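Local structure of antitoxin RelF (Mycobacterium tuberculosis, 3G5O) at the interface of chains A and B and the interface of chains A and C. The protein serves as the antitoxin of a type II toxin-antitoxin pair, neutralising its partner toxin and, in complex with it, binding DNA and repressing its own promoter. Numbering follows the deposited sequence. Chains: chain A/B, Uncharacterized protein Rv2865; chain C, Uncharacterized protein Rv2866.

Chain A takes part in both contacts but lends different residues to each, and the centres of the C-alpha atoms of contact 1 and contact 2 are about 27 Å apart. In contact 1 its strand 41-48 pairs with the same strand of a second antitoxin. The chain then passes directly into helix 49-62, whose end, with the following helix 67-80, meets the toxin in contact 2. One antitoxin chain therefore joins dimerisation to toxin binding through adjoining elements. Repeated in both antitoxin copies, this arrangement accounts for a heterotetramer of two antitoxins and two toxins, with the antitoxin pair at its centre.

Contact 1: the interface of chains A and B. Residues chain A 36, 44-46; chain B 24, 27, 45-47.
In B:Leu46, CG stands anti to the backbone N (chi1 -173°), which places the forked end towards chain A, with CD1 as the branch that meets A:Ala44 and A:Ile36. A:Ile36 answers with an extended chain, its CG1 beside the backbone N, which carries the CD1 tip to 4.0 Å from B:Leu46 CD1; the two side chains cross at about a right angle. The A:Ala44 methyl, CB, lies 3.7 Å from B:Leu46 CD1 and also rests against the carbonyl oxygen of B:Val47. A:Ala44 CB meets B:Val27 CG2 at 3.9 Å, while CG1 of B:Val24 approaches more loosely. B:Leu46 thus packs on this methyl, with B:Val27 and B:Val24 of helix 20-28 at its margin.

Beneath this apolar cluster runs an antiparallel pairing of the two strands 41-48, which joins the sheets of the two antitoxins in this Phd/YefM-family dimer. A:Val45 and B:Val47 are joined by two reciprocal hydrogen bonds. A:Val45 N donates to B:Val47 O at 2.8 Å (158° at the hydrogen). B:Val47 N returns a bond to A:Val45 O at 3.0 Å (164°). The N and O of both valines find partners across the chains, which sets the register, and the two-fold symmetry repeats the pair with the chains exchanged.

The next pair, A:Leu46 with B:Leu46, sits at the two-fold centre of the pairing. Each leucine projects from the same side of the joined strands as the alanine, whereas the neighbouring valines point to the other side. The two leucines use their CD1 branches in equivalent ways, each lying against the carbonyl oxygen of the partner's residue 45: B:Leu46 CD1 is 3.7 Å from A:Val45 O. On the opposite strand, the CD1 methyl of A:Leu46 rests 4.1 Å from B:Leu46 CB.

Contact 2: the interface of chains A and C. Residues chain A 58, 61-62, 67, 71; chain C 63-64, 78, 80, 91.
C:Leu64, in the 3-10 helix 62-64 of the RelE-family toxin, inserts its forked end between two helices of the Phd/YefM-family antitoxin, and the aliphatic packing centres on it. C:Leu64 CD1 turns towards the end of helix 49-62, 3.5 Å from A:Trp61 CB. C:Leu64 CD2 goes the other way, to the CD1 tip of A:Ile71 on helix 67-80, at 3.6 Å. A:Leu62 lies alongside, running in the opposite direction, with its CD2 methyl 3.7 Å from C:Leu64 CG; the same methyl also touches the aliphatic CG of C:Glu63. A second aliphatic group forms around C:Leu78 on strand 75-82, which carries CG anti to the backbone N (chi1 180°). C:Leu78 CD2 lies 3.8 Å from A:Ile71 CG1 and also meets the CD1 tip of A:Ile67; both isoleucines meet the leucine at about a right angle.

The aromatic contact belongs to A:Trp61, whose indole lies flat beneath C:Leu78. C:Leu78 CB stands over the six-membered ring of A:Trp61, 4.0 Å from its centroid and offset towards the rim, in a CH-pi contact, while CD1 of the same leucine leans towards the NE1 end of the indole.

No hydrogen bond or salt bridge crosses this patch. C:Arg80 contributes at its margin by van der Waals contact: its guanidinium NH2 lies 3.8 Å from A:Ile71 CG2.

Contact 1: the interface of chains A and B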
loop_
_atom_site.group_PDB
_atom_site.type_symbol
_atom_site.label_atom_id
_atom_site.label_comp_id
_atom_site.label_asym_id
_atom_site.label_seq_id
_atom_site.Cartn_x
_atom_site.Cartn_y
_atom_site.Cartn_z
ATOM N N ILE A 36 -4.814 -18.033 8.468
ATOM C CA ILE A 36 -4.531 -19.293 9.069
ATOM C C ILE A 36 -4.580 -19.039 10.563
ATOM O O ILE A 36 -3.865 -18.169 11.054
ATOM C CB ILE A 36 -3.125 -19.800 8.668
ATOM C CG1 ILE A 36 -3.066 -20.138 7.165
ATOM C CG2 ILE A 36 -2.731 -21.011 9.509
ATOM C CD1 ILE A 36 -1.649 -20.537 6.701
ATOM N N ALA A 44 -1.343 -16.074 10.641
ATOM C CA ALA A 44 -0.653 -15.794 9.382
ATOM C C ALA A 44 -1.674 -15.679 8.283
ATOM O O ALA A 44 -2.848 -16.132 8.419
ATOM C CB ALA A 44 0.332 -16.906 9.031
ATOM N N VAL A 45 -1.217 -15.131 7.163
ATOM C CA VAL A 45 -2.057 -15.000 6.006
ATOM C C VAL A 45 -1.263 -15.567 4.828
ATOM O O VAL A 45 -0.046 -15.306 4.682
ATOM C CB VAL A 45 -2.461 -13.500 5.753
ATOM C CG1 VAL A 45 -3.185 -13.369 4.430
ATOM C CG2 VAL A 45 -3.352 -12.982 6.882
ATOM N N LEU A 46 -1.957 -16.340 3.995
ATOM C CA LEU A 46 -1.369 -16.833 2.753
ATOM C C LEU A 46 -2.056 -16.227 1.537
ATOM O O LEU A 46 -3.285 -16.263 1.450
ATOM C CB LEU A 46 -1.457 -18.379 2.705
ATOM C CG LEU A 46 -0.700 -19.145 1.625
ATOM C CD1 LEU A 46 0.794 -19.235 1.945
ATOM C CD2 LEU A 46 -1.283 -20.566 1.506
ATOM N N VAL B 24 4.465 -20.798 10.417
ATOM C CA VAL B 24 3.451 -19.864 10.891
ATOM C C VAL B 24 3.952 -19.136 12.161
ATOM O O VAL B 24 3.802 -17.894 12.275
ATOM C CB VAL B 24 2.104 -20.585 11.127
ATOM C CG1 VAL B 24 1.154 -19.764 11.996
ATOM C CG2 VAL B 24 1.455 -20.923 9.766
ATOM N N VAL B 27 6.507 -16.358 11.230
ATOM C CA VAL B 27 5.996 -15.103 10.639
ATOM C C VAL B 27 5.021 -14.357 11.536
ATOM O O VAL B 27 4.970 -13.145 11.461
ATOM C CB VAL B 27 5.384 -15.250 9.210
ATOM C CG1 VAL B 27 6.423 -15.755 8.226
ATOM C CG2 VAL B 27 4.121 -16.163 9.202
ATOM N N VAL B 45 2.796 -16.336 -0.856
ATOM C CA VAL B 45 3.529 -15.603 0.158
ATOM C C VAL B 45 2.802 -15.787 1.472
ATOM O O VAL B 45 1.561 -15.646 1.541
ATOM C CB VAL B 45 3.682 -14.100 -0.214
ATOM C CG1 VAL B 45 4.250 -13.306 0.955
ATOM C CG2 VAL B 45 4.570 -13.916 -1.454
ATOM N N LEU B 46 3.578 -16.124 2.504
ATOM C CA LEU B 46 3.104 -16.233 3.879
ATOM C C LEU B 46 3.624 -15.058 4.755
ATOM O O LEU B 46 4.823 -14.810 4.797
ATOM C CB LEU B 46 3.590 -17.563 4.477
ATOM C CG LEU B 46 3.104 -18.011 5.885
ATOM C CD1 LEU B 46 1.612 -18.398 5.876
ATOM C CD2 LEU B 46 3.911 -19.206 6.462
ATOM N N VAL B 47 2.730 -14.353 5.451
ATOM C CA VAL B 47 3.153 -13.324 6.409
ATOM C C VAL B 47 2.345 -13.451 7.688
ATOM O O VAL B 47 1.304 -14.081 7.710
ATOM C CB VAL B 47 2.951 -11.866 5.852
ATOM C CG1 VAL B 47 3.801 -11.654 4.621
ATOM C CG2 VAL B 47 1.483 -11.592 5.540
#

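Contact 2: the interface of chains A and C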
loop_
_atom_site.group_PDB
_atom_site.type_symbol
_atom_site.label_atom_id
_atom_site.label_comp_id
_atom_site.label_asym_id
_atom_site.label_seq_id
_atom_site.Cartn_x
_atom_site.Cartn_y
_atom_site.Cartn_z
ATOM N N THR A 58 0.409 -1.612 -5.793
ATOM C CA THR A 58 -0.677 -0.707 -5.479
ATOM C C THR A 58 -0.245 0.281 -4.386
ATOM O O THR A 58 -0.536 1.486 -4.461
ATOM C CB THR A 58 -1.934 -1.486 -5.016
ATOM O OG1 THR A 58 -2.311 -2.397 -6.049
ATOM C CG2 THR A 58 -3.082 -0.538 -4.736
ATOM N N TRP A 61 2.095 2.936 -5.933
ATOM C CA TRP A 61 1.471 3.943 -6.805
ATOM C C TRP A 61 0.542 4.902 -6.073
ATOM O O TRP A 61 0.549 6.124 -6.375
ATOM C CB TRP A 61 0.768 3.316 -7.999
ATOM C CG TRP A 61 1.759 2.945 -9.072
ATOM C CD1 TRP A 61 2.169 1.688 -9.424
ATOM C CD2 TRP A 61 2.460 3.857 -9.928
ATOM N NE1 TRP A 61 3.073 1.760 -10.465
ATOM C CE2 TRP A 61 3.280 3.079 -10.787
ATOM C CE3 TRP A 61 2.493 5.252 -10.030
ATOM C CZ2 TRP A 61 4.120 3.650 -11.753
ATOM C CZ3 TRP A 61 3.331 5.838 -11.010
ATOM C CH2 TRP A 61 4.135 5.026 -11.847
ATOM N N LEU A 62 -0.214 4.367 -5.091
ATOM C CA LEU A 62 -1.125 5.232 -4.293
ATOM C C LEU A 62 -0.384 6.306 -3.497
ATOM O O LEU A 62 -0.976 7.323 -3.137
ATOM C CB LEU A 62 -2.013 4.387 -3.331
ATOM C CG LEU A 62 -3.103 3.558 -4.028
ATOM C CD1 LEU A 62 -3.874 2.733 -3.030
ATOM C CD2 LEU A 62 -4.062 4.466 -4.781
ATOM N N ILE A 67 -1.146 11.282 -8.168
ATOM C CA ILE A 67 -1.439 10.008 -8.877
ATOM C C ILE A 67 -2.834 9.982 -9.518
ATOM O O ILE A 67 -2.963 9.648 -10.704
ATOM C CB ILE A 67 -1.115 8.687 -8.023
ATOM C CG1 ILE A 67 -1.261 7.427 -8.904
ATOM C CG2 ILE A 67 -1.998 8.585 -6.785
ATOM C CD1 ILE A 67 -0.356 7.477 -10.160
ATOM N N ILE A 71 -3.761 9.970 -13.631
ATOM C CA ILE A 71 -4.544 8.922 -14.281
ATOM C C ILE A 71 -5.746 9.508 -15.021
ATOM O O ILE A 71 -6.033 9.117 -16.140
ATOM C CB ILE A 71 -4.984 7.860 -13.273
ATOM C CG1 ILE A 71 -3.769 7.053 -12.791
ATOM C CG2 ILE A 71 -5.961 6.891 -13.889
ATOM C CD1 ILE A 71 -4.063 6.337 -11.503
ATOM N N GLU C 63 -8.559 1.355 -5.677
ATOM C CA GLU C 63 -9.035 2.367 -6.627
ATOM C C GLU C 63 -8.236 2.424 -7.915
ATOM O O GLU C 63 -8.639 3.105 -8.855
ATOM C CB GLU C 63 -9.163 3.735 -5.954
ATOM C CG GLU C 63 -7.879 4.436 -5.691
ATOM C CD GLU C 63 -8.140 5.621 -4.752
ATOM O OE1 GLU C 63 -8.687 6.657 -5.240
ATOM O OE2 GLU C 63 -7.837 5.487 -3.536
ATOM N N LEU C 64 -7.114 1.693 -7.951
ATOM C CA LEU C 64 -6.266 1.583 -9.160
ATOM C C LEU C 64 -6.628 0.380 -10.032
ATOM O O LEU C 64 -5.937 0.087 -11.012
ATOM C CB LEU C 64 -4.777 1.517 -8.754
ATOM C CG LEU C 64 -4.216 2.760 -8.024
ATOM C CD1 LEU C 64 -2.709 2.651 -7.845
ATOM C CD2 LEU C 64 -4.517 4.021 -8.750
ATOM N N LEU C 78 3.178 2.755 -15.473
ATOM C CA LEU C 78 1.803 2.532 -15.107
ATOM C C LEU C 78 1.064 2.507 -16.434
ATOM O O LEU C 78 1.248 3.423 -17.265
ATOM C CB LEU C 78 1.283 3.672 -14.224
ATOM C CG LEU C 78 -0.187 3.534 -13.779
ATOM C CD1 LEU C 78 -0.294 2.335 -12.797
ATOM C CD2 LEU C 78 -0.659 4.870 -13.144
ATOM N N ARG C 80 -2.405 0.674 -19.083
ATOM C CA ARG C 80 -3.608 -0.124 -19.294
ATOM C C ARG C 80 -3.362 -1.101 -20.440
ATOM O O ARG C 80 -2.500 -0.876 -21.307
ATOM C CB ARG C 80 -4.815 0.765 -19.612
ATOM C CG ARG C 80 -5.320 1.557 -18.439
ATOM C CD ARG C 80 -6.534 2.457 -18.823
ATOM N NE ARG C 80 -6.885 3.424 -17.780
ATOM C CZ ARG C 80 -7.510 3.129 -16.631
ATOM N NH1 ARG C 80 -7.876 1.872 -16.320
ATOM N NH2 ARG C 80 -7.788 4.095 -15.781
ATOM N N LEU C 91 0.404 5.305 -19.010
ATOM C CA LEU C 91 -0.172 6.443 -18.324
ATOM C C LEU C 91 0.865 7.316 -17.607
ATOM O O LEU C 91 0.750 8.544 -17.592
ATOM C CB LEU C 91 -1.190 5.926 -17.309
ATOM C CG LEU C 91 -2.287 4.933 -17.748
ATOM C CD1 LEU C 91 -3.249 4.729 -16.570
ATOM C CD2 LEU C 91 -3.085 5.352 -19.041
#